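Local atomic coordinates of putative carbonic anhydrase (Streptococcus mutans, PDB entry 3LAS), a protein that probably catalyses the reversible interconversion of carbon dioxide and hydrogencarbonate at a zinc ion, one per subunit, as a beta-class carbonic anhydrase. Residues L59-G64 and D68-S73; D55-R60 and L81-I86; L43-A46 and G50-L53; R72-S77 and P142-D147. One frame throughout, in Å; residues are numbered along the deposited sequence.

Contact 1: L59-G64 and D68-S73; sequences LRNAGG and DDVIRS
L59 and N61 pack against V70 and S73 in a buried strand-to-helix contact, the first half of a beta-alpha-beta crossover in the beta-class carbonic anhydrase fold. Strand 56-61 turns through a short loop into helix 68-80, which runs back over the sheet almost antiparallel to it, at 172° between the short axes and 9.8 Å apart. L59 and N61 lie two apart on the strand, so both point at the helix. The branched tip of L59 does the apolar work: CD2 comes 3.6 Å from CB of S73 and 4.2 Å from CG1 of V70. A small serine suits this place because the leucine methyl can approach the helix closely, while the serine hydroxyl is turned back within the helix, where OG gives a 2.9 Å hydrogen bond to the D69 carbonyl O and also bonds to A62 N of the second subunit. The D69 oxygen also accepts from the S73 backbone N, the two donors arriving from opposite faces of its plane. Further along the strand, the N61 side chain, about 8 Å from the zinc ion, crosses V70 at about a right angle. Its chi1 of 69° sets the amide between the backbone N and carbonyl carbon, and ND2 hydrogen-bonds to O of R65 and to OD2 of D69 in the second subunit. The same nitrogen, N61 ND2, rests 3.6 Å from V70 CG2.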
loop_
_atom_site.group_PDB
_atom_site.type_symbol
_atom_site.label_atom_id
_atom_site.label_comp_id
_atom_site.label_asym_id
_atom_site.label_seq_id
_atom_site.Cartn_x
_atom_site.Cartn_y
_atom_site.Cartn_z
ATOM N N LEU A 59 -1.197 0.486 -4.314
ATOM C CA LEU A 59 -0.221 -0.390 -3.639
ATOM C C LEU A 59 0.765 0.493 -2.937
ATOM O O LEU A 59 1.267 1.461 -3.529
ATOM C CB LEU A 59 0.518 -1.320 -4.594
ATOM C CG LEU A 59 -0.322 -2.405 -5.276
ATOM C CD1 LEU A 59 -1.282 -1.851 -6.333
ATOM C CD2 LEU A 59 0.613 -3.333 -6.018
ATOM N N ARG A 60 1.084 0.187 -1.670
ATOM C CA ARG A 60 2.004 1.093 -0.918
ATOM C C ARG A 60 2.860 0.258 -0.028
ATOM O O ARG A 60 2.427 -0.652 0.690
ATOM C CB ARG A 60 1.222 2.065 -0.026
ATOM C CG ARG A 60 0.159 2.879 -0.816
ATOM C CD ARG A 60 -0.579 3.938 0.015
ATOM N NE ARG A 60 0.375 5.055 0.315
ATOM C CZ ARG A 60 0.038 6.221 0.815
ATOM N NH1 ARG A 60 -1.233 6.543 1.021
ATOM N NH2 ARG A 60 0.965 7.103 1.072
ATOM N N ASN A 61 4.156 0.607 0.003
ATOM C CA ASN A 61 5.147 -0.053 0.846
ATOM C C ASN A 61 6.197 0.968 1.234
ATOM O O ASN A 61 6.075 2.170 0.905
ATOM C CB ASN A 61 5.709 -1.335 0.237
ATOM C CG ASN A 61 6.583 -1.043 -0.995
ATOM O OD1 ASN A 61 6.960 0.112 -1.209
ATOM N ND2 ASN A 61 6.969 -2.081 -1.688
ATOM N N ALA A 62 7.251 0.542 1.961
ATOM C CA ALA A 62 8.299 1.532 2.318
ATOM C C ALA A 62 9.126 1.844 1.064
ATOM O O ALA A 62 9.769 0.981 0.469
ATOM C CB ALA A 62 9.199 1.000 3.403
ATOM N N GLY A 63 9.030 3.094 0.637
ATOM C CA GLY A 63 9.771 3.621 -0.512
ATOM C C GLY A 63 9.055 3.467 -1.837
ATOM O O GLY A 63 9.491 4.045 -2.844
ATOM N N GLY A 64 7.928 2.753 -1.946
ATOM C CA GLY A 64 7.296 2.513 -3.248
ATOM C C GLY A 64 8.177 1.588 -4.068
ATOM O O GLY A 64 8.225 1.731 -5.321
ATOM N N ASP A 68 8.712 -8.756 -4.568
ATOM C CA ASP A 68 7.881 -9.909 -4.908
ATOM C C ASP A 68 6.429 -9.689 -4.527
ATOM O O ASP A 68 5.549 -10.128 -5.275
ATOM C CB ASP A 68 8.391 -11.209 -4.250
ATOM C CG ASP A 68 9.712 -11.709 -4.851
ATOM O OD1 ASP A 68 10.141 -11.297 -5.903
ATOM O OD2 ASP A 68 10.282 -12.621 -4.187
ATOM N N ASP A 69 6.131 -9.030 -3.416
ATOM C CA ASP A 69 4.752 -8.773 -3.037
ATOM C C ASP A 69 4.099 -7.778 -3.970
ATOM O O ASP A 69 2.933 -7.945 -4.323
ATOM C CB ASP A 69 4.742 -8.231 -1.583
ATOM C CG ASP A 69 3.366 -8.143 -0.976
ATOM O OD1 ASP A 69 2.386 -8.741 -1.483
ATOM O OD2 ASP A 69 3.242 -7.466 0.064
ATOM N N VAL A 70 4.815 -6.747 -4.427
ATOM C CA VAL A 70 4.247 -5.800 -5.390
ATOM C C VAL A 70 3.957 -6.563 -6.652
ATOM O O VAL A 70 2.856 -6.358 -7.205
ATOM C CB VAL A 70 5.191 -4.624 -5.593
ATOM C CG1 VAL A 70 4.747 -3.824 -6.826
ATOM C CG2 VAL A 70 5.225 -3.752 -4.309
ATOM N N ILE A 71 4.818 -7.422 -7.131
ATOM C CA ILE A 71 4.546 -8.178 -8.386
ATOM C C ILE A 71 3.367 -9.116 -8.135
ATOM O O ILE A 71 2.444 -9.179 -8.976
ATOM C CB ILE A 71 5.775 -8.890 -8.836
ATOM C CG1 ILE A 71 6.754 -7.813 -9.348
ATOM C CG2 ILE A 71 5.388 -9.910 -9.943
ATOM C CD1 ILE A 71 8.169 -8.174 -9.663
ATOM N N ARG A 72 3.295 -9.834 -6.989
ATOM C CA ARG A 72 2.144 -10.655 -6.713
ATOM C C ARG A 72 0.847 -9.867 -6.818
ATOM O O ARG A 72 -0.164 -10.315 -7.397
ATOM C CB ARG A 72 2.313 -11.246 -5.293
ATOM C CG ARG A 72 1.098 -12.049 -4.774
ATOM C CD ARG A 72 1.199 -12.296 -3.295
ATOM N NE ARG A 72 0.949 -11.093 -2.493
ATOM C CZ ARG A 72 -0.237 -10.717 -2.013
ATOM N NH1 ARG A 72 -1.380 -11.346 -2.249
ATOM N NH2 ARG A 72 -0.304 -9.630 -1.248
ATOM N N SER A 73 0.884 -8.693 -6.193
ATOM C CA SER A 73 -0.292 -7.870 -6.125
ATOM C C SER A 73 -0.684 -7.321 -7.489
ATOM O O SER A 73 -1.900 -7.210 -7.790
ATOM C CB SER A 73 -0.084 -6.751 -5.105
ATOM O OG SER A 73 0.162 -7.296 -3.796
#

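Contact 2: D55-R60 and L81-I86; sequences DAHILR and LGTSEI
With CG anti to its carbonyl carbon (chi1 -79°), H57 swings its imidazole from strand 56-61 toward the loop of L81 and T83. T83 answers with a chi1 of 68°, which brings its methyl CG2 to the ring and sets OG1 between the backbone N and the carbonyl carbon, in reach of S77. L81 crosses the imidazole at about a right angle. Its CB lies at the ring edge, in plane, 3.7 Å from H57 CE1, and its CD1 approaches the same CE1 obliquely at 3.6 Å. T83 comes in at a slant on the ND1 side, where its methyl CG2 is 3.7 Å from H57 ND1. No hydrogen bond joins the two segments directly; the polar link passes through S77 of helix 68-80, whose OG is hydrogen-bonded both to H57 ND1 and to T83 OG1. A histidine fits here because one flat group offers carbon to the leucine and a ring nitrogen to the serine. Threonine is equally apt, turning a methyl to the ring and a hydroxyl to S77, so H57 ND1 and T83 OG1 both have a partner though the residues are buried. The contact lies at the end of the crossover where helix 68-80 gives way to the loop into strand 85-91; H57 also packs on A34 of the intervening strand 33-38, and L81 on L27 in a nearby loop.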
loop_
_atom_site.group_PDB
_atom_site.type_symbol
_atom_site.label_atom_id
_atom_site.label_comp_id
_atom_site.label_asym_id
_atom_site.label_seq_id
_atom_site.Cartn_x
_atom_site.Cartn_y
_atom_site.Cartn_z
ATOM N N ASP A 55 -11.670 4.215 -8.501
ATOM C CA ASP A 55 -10.898 4.484 -9.730
ATOM C C ASP A 55 -9.679 3.648 -9.953
ATOM O O ASP A 55 -9.460 3.195 -11.100
ATOM C CB ASP A 55 -10.469 5.965 -9.819
ATOM C CG ASP A 55 -11.526 6.882 -10.384
ATOM O OD1 ASP A 55 -12.593 6.395 -10.819
ATOM O OD2 ASP A 55 -11.251 8.093 -10.426
ATOM N N ALA A 56 -8.827 3.435 -8.953
ATOM C CA ALA A 56 -7.512 2.807 -9.208
ATOM C C ALA A 56 -7.073 1.980 -8.016
ATOM O O ALA A 56 -7.348 2.340 -6.833
ATOM C CB ALA A 56 -6.489 3.912 -9.414
ATOM N N HIS A 57 -6.348 0.896 -8.268
ATOM C CA HIS A 57 -5.678 0.201 -7.198
ATOM C C HIS A 57 -4.487 1.005 -6.677
ATOM O O HIS A 57 -3.801 1.701 -7.462
ATOM C CB HIS A 57 -5.136 -1.191 -7.689
ATOM C CG HIS A 57 -6.208 -2.213 -7.740
ATOM N ND1 HIS A 57 -6.282 -3.209 -8.695
ATOM C CD2 HIS A 57 -7.287 -2.373 -6.933
ATOM C CE1 HIS A 57 -7.307 -4.006 -8.418
ATOM N NE2 HIS A 57 -7.979 -3.482 -7.376
ATOM N N ILE A 58 -4.311 0.928 -5.369
ATOM C CA ILE A 58 -3.226 1.725 -4.699
ATOM C C ILE A 58 -2.429 0.757 -3.873
ATOM O O ILE A 58 -2.940 0.176 -2.915
ATOM C CB ILE A 58 -3.778 2.866 -3.832
ATOM C CG1 ILE A 58 -4.694 3.769 -4.711
ATOM C CG2 ILE A 58 -2.645 3.668 -3.233
ATOM C CD1 ILE A 58 -5.556 4.737 -3.844
ATOM N N LEU A 59 -1.197 0.486 -4.314
ATOM C CA LEU A 59 -0.221 -0.390 -3.639
ATOM C C LEU A 59 0.765 0.493 -2.937
ATOM O O LEU A 59 1.267 1.461 -3.529
ATOM C CB LEU A 59 0.518 -1.320 -4.594
ATOM C CG LEU A 59 -0.322 -2.405 -5.276
ATOM C CD1 LEU A 59 -1.282 -1.851 -6.333
ATOM C CD2 LEU A 59 0.613 -3.333 -6.018
ATOM N N ARG A 60 1.084 0.187 -1.670
ATOM C CA ARG A 60 2.004 1.093 -0.918
ATOM C C ARG A 60 2.860 0.258 -0.028
ATOM O O ARG A 60 2.427 -0.652 0.690
ATOM C CB ARG A 60 1.222 2.065 -0.026
ATOM C CG ARG A 60 0.159 2.879 -0.816
ATOM C CD ARG A 60 -0.579 3.938 0.015
ATOM N NE ARG A 60 0.375 5.055 0.315
ATOM C CZ ARG A 60 0.038 6.221 0.815
ATOM N NH1 ARG A 60 -1.233 6.543 1.021
ATOM N NH2 ARG A 60 0.965 7.103 1.072
ATOM N N LEU A 81 -8.259 -8.664 -11.912
ATOM C CA LEU A 81 -9.030 -7.437 -11.731
ATOM C C LEU A 81 -8.951 -6.442 -12.875
ATOM O O LEU A 81 -9.437 -5.319 -12.692
ATOM C CB LEU A 81 -8.800 -6.845 -10.310
ATOM C CG LEU A 81 -9.005 -7.829 -9.204
ATOM C CD1 LEU A 81 -8.608 -7.261 -7.830
ATOM C CD2 LEU A 81 -10.507 -8.355 -9.154
ATOM N N GLY A 82 -8.316 -6.822 -13.987
ATOM C CA GLY A 82 -8.507 -6.053 -15.221
ATOM C C GLY A 82 -7.632 -4.872 -15.390
ATOM O O GLY A 82 -7.746 -4.160 -16.387
ATOM N N THR A 83 -6.747 -4.517 -14.455
ATOM C CA THR A 83 -5.932 -3.324 -14.715
ATOM C C THR A 83 -4.902 -3.589 -15.811
ATOM O O THR A 83 -4.527 -4.744 -16.090
ATOM C CB THR A 83 -5.254 -2.722 -13.453
ATOM O OG1 THR A 83 -4.250 -3.635 -12.991
ATOM C CG2 THR A 83 -6.265 -2.448 -12.333
ATOM N N SER A 84 -4.440 -2.509 -16.424
ATOM C CA SER A 84 -3.559 -2.619 -17.565
ATOM C C SER A 84 -2.656 -1.476 -17.725
ATOM O O SER A 84 -2.034 -1.297 -18.779
ATOM C CB SER A 84 -4.354 -2.951 -18.826
ATOM O OG SER A 84 -5.368 -2.020 -19.038
ATOM N N GLU A 85 -2.415 -0.705 -16.680
ATOM C CA GLU A 85 -1.494 0.406 -16.640
ATOM C C GLU A 85 -0.913 0.505 -15.219
ATOM O O GLU A 85 -1.616 0.190 -14.244
ATOM C CB GLU A 85 -2.321 1.709 -17.011
ATOM C CG GLU A 85 -1.444 2.953 -16.920
ATOM C CD GLU A 85 -2.142 4.220 -17.522
ATOM O OE1 GLU A 85 -3.173 4.173 -18.212
ATOM O OE2 GLU A 85 -1.504 5.274 -17.240
ATOM N N ILE A 86 0.357 0.890 -15.117
ATOM C CA ILE A 86 1.017 1.017 -13.798
ATOM C C ILE A 86 1.608 2.400 -13.686
ATOM O O ILE A 86 2.186 2.912 -14.674
ATOM C CB ILE A 86 2.148 -0.060 -13.612
ATOM C CG1 ILE A 86 1.539 -1.447 -13.672
ATOM C CG2 ILE A 86 2.805 0.195 -12.259
ATOM C CD1 ILE A 86 2.661 -2.506 -13.804
#

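Contact 3: L43-A46 and G50-L53; sequences LHVA and GLAL
A Schellman motif ends the short helix 45-49, and in it A46 O and L51 N make the long-range (6-to-1) bond. The backbone N of L51 turns back to give this hydrogen bond to the carbonyl O of A46, 2.9 Å long with an N-H...O angle of 152°. The donor is tilted 27° from the carbonyl plane. G50 is the C-prime residue: its positive phi of 75° reverses the chain, a conformation glycine adopts without a side chain in the way, and its own N pairs with O of P47. Apolar contact accompanies the backbone bond. L51 folds toward the helix, its CB 4.0 Å from the CB of A46, and its CD1 lies over the A46 backbone to meet V45 CG1 at 4.1 Å. Alanine is small enough to let the leucine lie against the backbone, while V45 and L51 both continue inward onto I35 and I58 of the sheet. A46 itself packs on H44 of the second subunit. The chemistry therefore divides in two: the A46 carbonyl is satisfied by the amide of L51, beyond the helix end, and V45 and L51 place apolar surface between that helix end and the sheet.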
loop_
_atom_site.group_PDB
_atom_site.type_symbol
_atom_site.label_atom_id
_atom_site.label_comp_id
_atom_site.label_asym_id
_atom_site.label_seq_id
_atom_site.Cartn_x
_atom_site.Cartn_y
_atom_site.Cartn_z
ATOM N N LEU A 43 1.285 11.550 2.025
ATOM C CA LEU A 43 0.750 11.330 0.705
ATOM C C LEU A 43 -0.609 10.687 0.800
ATOM O O LEU A 43 -0.716 9.525 1.277
ATOM C CB LEU A 43 1.718 10.533 -0.162
ATOM C CG LEU A 43 1.195 10.018 -1.503
ATOM C CD1 LEU A 43 0.647 11.129 -2.441
ATOM C CD2 LEU A 43 2.232 9.197 -2.158
ATOM N N HIS A 44 -1.655 11.454 0.436
ATOM C CA HIS A 44 -3.000 10.881 0.301
ATOM C C HIS A 44 -3.253 10.781 -1.190
ATOM O O HIS A 44 -3.393 11.811 -1.879
ATOM C CB HIS A 44 -4.022 11.703 1.069
ATOM C CG HIS A 44 -3.932 11.497 2.550
ATOM N ND1 HIS A 44 -4.757 12.199 3.403
ATOM C CD2 HIS A 44 -3.150 10.670 3.303
ATOM C CE1 HIS A 44 -4.474 11.831 4.623
ATOM N NE2 HIS A 44 -3.520 10.907 4.625
ATOM N N VAL A 45 -3.171 9.557 -1.694
ATOM C CA VAL A 45 -3.076 9.317 -3.138
ATOM C C VAL A 45 -4.308 9.774 -3.884
ATOM O O VAL A 45 -4.221 10.335 -4.994
ATOM C CB VAL A 45 -2.807 7.817 -3.370
ATOM C CG1 VAL A 45 -2.775 7.557 -4.819
ATOM C CG2 VAL A 45 -1.500 7.438 -2.761
ATOM N N ALA A 46 -5.511 9.613 -3.281
ATOM C CA ALA A 46 -6.705 9.986 -4.027
ATOM C C ALA A 46 -6.772 11.441 -4.339
ATOM O O ALA A 46 -6.925 11.791 -5.554
ATOM C CB ALA A 46 -7.995 9.495 -3.285
ATOM N N GLY A 50 -6.500 12.973 -8.095
ATOM C CA GLY A 50 -7.896 13.194 -8.540
ATOM C C GLY A 50 -8.734 11.939 -8.588
ATOM O O GLY A 50 -9.662 11.864 -9.436
ATOM N N LEU A 51 -8.470 10.922 -7.803
ATOM C CA LEU A 51 -9.230 9.636 -7.857
ATOM C C LEU A 51 -10.547 9.766 -7.207
ATOM O O LEU A 51 -10.674 10.127 -6.040
ATOM C CB LEU A 51 -8.460 8.517 -7.148
ATOM C CG LEU A 51 -6.988 8.331 -7.605
ATOM C CD1 LEU A 51 -6.428 7.187 -6.748
ATOM C CD2 LEU A 51 -6.952 8.043 -9.098
ATOM N N ALA A 52 -11.583 9.363 -7.919
ATOM C CA ALA A 52 -12.883 9.045 -7.295
ATOM C C ALA A 52 -12.834 7.664 -6.656
ATOM O O ALA A 52 -11.998 6.797 -7.013
ATOM C CB ALA A 52 -13.990 9.046 -8.384
ATOM N N LEU A 53 -13.684 7.401 -5.679
ATOM C CA LEU A 53 -13.775 6.112 -5.143
ATOM C C LEU A 53 -14.005 5.061 -6.227
ATOM O O LEU A 53 -14.841 5.261 -7.119
ATOM C CB LEU A 53 -14.900 6.092 -4.064
ATOM C CG LEU A 53 -14.837 4.945 -3.057
ATOM C CD1 LEU A 53 -13.574 5.104 -2.159
ATOM C CD2 LEU A 53 -16.106 4.911 -2.180
#

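Contact 4: R72-S77 and P142-D147; sequences RSLVIS and PLIPED
V75 and L143, with L74 and I144 beside them, join helix 68-80, the crossover helix of this alpha/beta fold, to the loop between helix 127-140 and strand 149-155. No hydrogen bond crosses between the segments, and the side-chain contacts are aliphatic, made of two separate pairs. In the first, V75 and L143 cross at a slant, and the valine methyl CG2 reaches both the CB and the backbone O of L143. The V75 chi1 of 165° puts CG1 anti to the backbone N and leaves CG2 beside that nitrogen, facing the loop. Short and branched at CB, valine brings a methyl to the loop without a long chain to accommodate. In the second pair, I144 starts off to one side of the helix, but its far end bends in, and CD1 settles 3.9 Å from CB of L74. Isoleucine has the reach for this, and L74 and I144 also both touch I86 of strand 85-91, so the pair fills the angle between helix, loop and sheet. Among polar groups, the helix backbone bonds, such as S77 N to S73 O at 2.8 Å, stay within it, while S77 OG reaches H57 and T83; L143 N is bonded to OG of S141. V75 also packs against L108 of the second subunit. V75 CG2 and L143 CB are 3.5 Å apart, closer than usual for two carbons.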
loop_
_atom_site.group_PDB
_atom_site.type_symbol
_atom_site.label_atom_id
_atom_site.label_comp_id
_atom_site.label_asym_id
_atom_site.label_seq_id
_atom_site.Cartn_x
_atom_site.Cartn_y
_atom_site.Cartn_z
ATOM N N ARG A 72 3.295 -9.834 -6.989
ATOM C CA ARG A 72 2.144 -10.655 -6.713
ATOM C C ARG A 72 0.847 -9.867 -6.818
ATOM O O ARG A 72 -0.164 -10.315 -7.397
ATOM C CB ARG A 72 2.313 -11.246 -5.293
ATOM C CG ARG A 72 1.098 -12.049 -4.774
ATOM C CD ARG A 72 1.199 -12.296 -3.295
ATOM N NE ARG A 72 0.949 -11.093 -2.493
ATOM C CZ ARG A 72 -0.237 -10.717 -2.013
ATOM N NH1 ARG A 72 -1.380 -11.346 -2.249
ATOM N NH2 ARG A 72 -0.304 -9.630 -1.248
ATOM N N SER A 73 0.884 -8.693 -6.193
ATOM C CA SER A 73 -0.292 -7.870 -6.125
ATOM C C SER A 73 -0.684 -7.321 -7.489
ATOM O O SER A 73 -1.900 -7.210 -7.790
ATOM C CB SER A 73 -0.084 -6.751 -5.105
ATOM O OG SER A 73 0.162 -7.296 -3.796
ATOM N N LEU A 74 0.302 -6.938 -8.291
ATOM C CA LEU A 74 0.025 -6.472 -9.613
ATOM C C LEU A 74 -0.499 -7.564 -10.500
ATOM O O LEU A 74 -1.344 -7.279 -11.371
ATOM C CB LEU A 74 1.270 -5.812 -10.260
ATOM C CG LEU A 74 1.706 -4.513 -9.644
ATOM C CD1 LEU A 74 3.048 -4.076 -10.187
ATOM C CD2 LEU A 74 0.637 -3.420 -9.927
ATOM N N VAL A 75 -0.013 -8.809 -10.393
ATOM C CA VAL A 75 -0.537 -9.889 -11.252
ATOM C C VAL A 75 -1.987 -10.105 -10.835
ATOM O O VAL A 75 -2.880 -10.317 -11.745
ATOM C CB VAL A 75 0.306 -11.156 -11.008
ATOM C CG1 VAL A 75 -0.466 -12.406 -11.606
ATOM C CG2 VAL A 75 1.686 -11.004 -11.526
ATOM N N ILE A 76 -2.384 -10.020 -9.573
ATOM C CA ILE A 76 -3.802 -10.108 -9.202
ATOM C C ILE A 76 -4.520 -8.918 -9.774
ATOM O O ILE A 76 -5.622 -9.059 -10.403
ATOM C CB ILE A 76 -3.931 -10.211 -7.637
ATOM C CG1 ILE A 76 -3.372 -11.549 -7.208
ATOM C CG2 ILE A 76 -5.388 -10.004 -7.232
ATOM C CD1 ILE A 76 -3.095 -11.570 -5.668
ATOM N N SER A 77 -3.998 -7.718 -9.621
ATOM C CA SER A 77 -4.684 -6.518 -10.153
ATOM C C SER A 77 -4.969 -6.606 -11.655
ATOM O O SER A 77 -6.042 -6.194 -12.088
ATOM C CB SER A 77 -3.750 -5.304 -9.853
ATOM O OG SER A 77 -4.299 -4.104 -10.363
ATOM N N PRO A 142 8.519 -11.626 -15.944
ATOM C CA PRO A 142 7.606 -12.304 -16.910
ATOM C C PRO A 142 6.165 -12.298 -16.451
ATOM O O PRO A 142 5.255 -12.697 -17.205
ATOM C CB PRO A 142 8.154 -13.735 -16.978
ATOM C CG PRO A 142 8.907 -13.889 -15.635
ATOM C CD PRO A 142 9.438 -12.516 -15.187
ATOM N N LEU A 143 5.869 -11.873 -15.239
ATOM C CA LEU A 143 4.521 -11.851 -14.767
ATOM C C LEU A 143 3.856 -10.542 -15.149
ATOM O O LEU A 143 2.624 -10.437 -14.891
ATOM C CB LEU A 143 4.476 -12.097 -13.266
ATOM C CG LEU A 143 4.890 -13.494 -12.799
ATOM C CD1 LEU A 143 5.108 -13.564 -11.314
ATOM C CD2 LEU A 143 3.769 -14.431 -13.192
ATOM N N ILE A 144 4.561 -9.561 -15.649
ATOM C CA ILE A 144 3.936 -8.257 -16.024
ATOM C C ILE A 144 4.029 -8.208 -17.565
ATOM O O ILE A 144 5.111 -8.179 -18.149
ATOM C CB ILE A 144 4.726 -7.093 -15.401
ATOM C CG1 ILE A 144 4.831 -7.160 -13.900
ATOM C CG2 ILE A 144 4.075 -5.789 -15.861
ATOM C CD1 ILE A 144 3.520 -7.142 -13.140
ATOM N N PRO A 145 2.902 -8.201 -18.250
ATOM C CA PRO A 145 2.931 -8.302 -19.693
ATOM C C PRO A 145 3.547 -7.094 -20.345
ATOM O O PRO A 145 3.591 -6.001 -19.804
ATOM C CB PRO A 145 1.442 -8.125 -20.082
ATOM C CG PRO A 145 0.724 -8.602 -19.061
ATOM C CD PRO A 145 1.586 -8.516 -17.759
ATOM N N GLU A 146 3.996 -7.319 -21.560
ATOM C CA GLU A 146 4.493 -6.247 -22.393
ATOM C C GLU A 146 3.441 -5.220 -22.806
ATOM O O GLU A 146 3.831 -4.132 -22.940
ATOM C CB GLU A 146 5.099 -6.842 -23.648
ATOM N N ASP A 147 2.112 -5.471 -22.970
ATOM C CA ASP A 147 1.275 -4.286 -23.548
ATOM C C ASP A 147 0.774 -3.458 -22.338
ATOM O O ASP A 147 -0.467 -3.094 -22.317
ATOM C CB ASP A 147 0.051 -4.723 -24.402
#

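Contact 3 comes first along the chain, closing before strand 56-61 begins. That strand serves contacts 1 and 2, whose centres are 12 Å apart, and helix 68-80 serves contacts 1 and 4, also 12 Å apart. Contacts 2 and 4 alternate along the chain and lie 10 Å apart, meeting where S77 bonds to H57 and T83. Contacts 3 and 4 are the most distant pair, with centres 22 Å apart and no touch. In contact 3, V45 packs on I58 and R60, and L51 on I58. Contacts 1 to 3 thus surround strand 56-61, outermost in this chain but backbone-bonded to the second subunit; contact 4 joins helix 68-80 to the loop before strand 149-155.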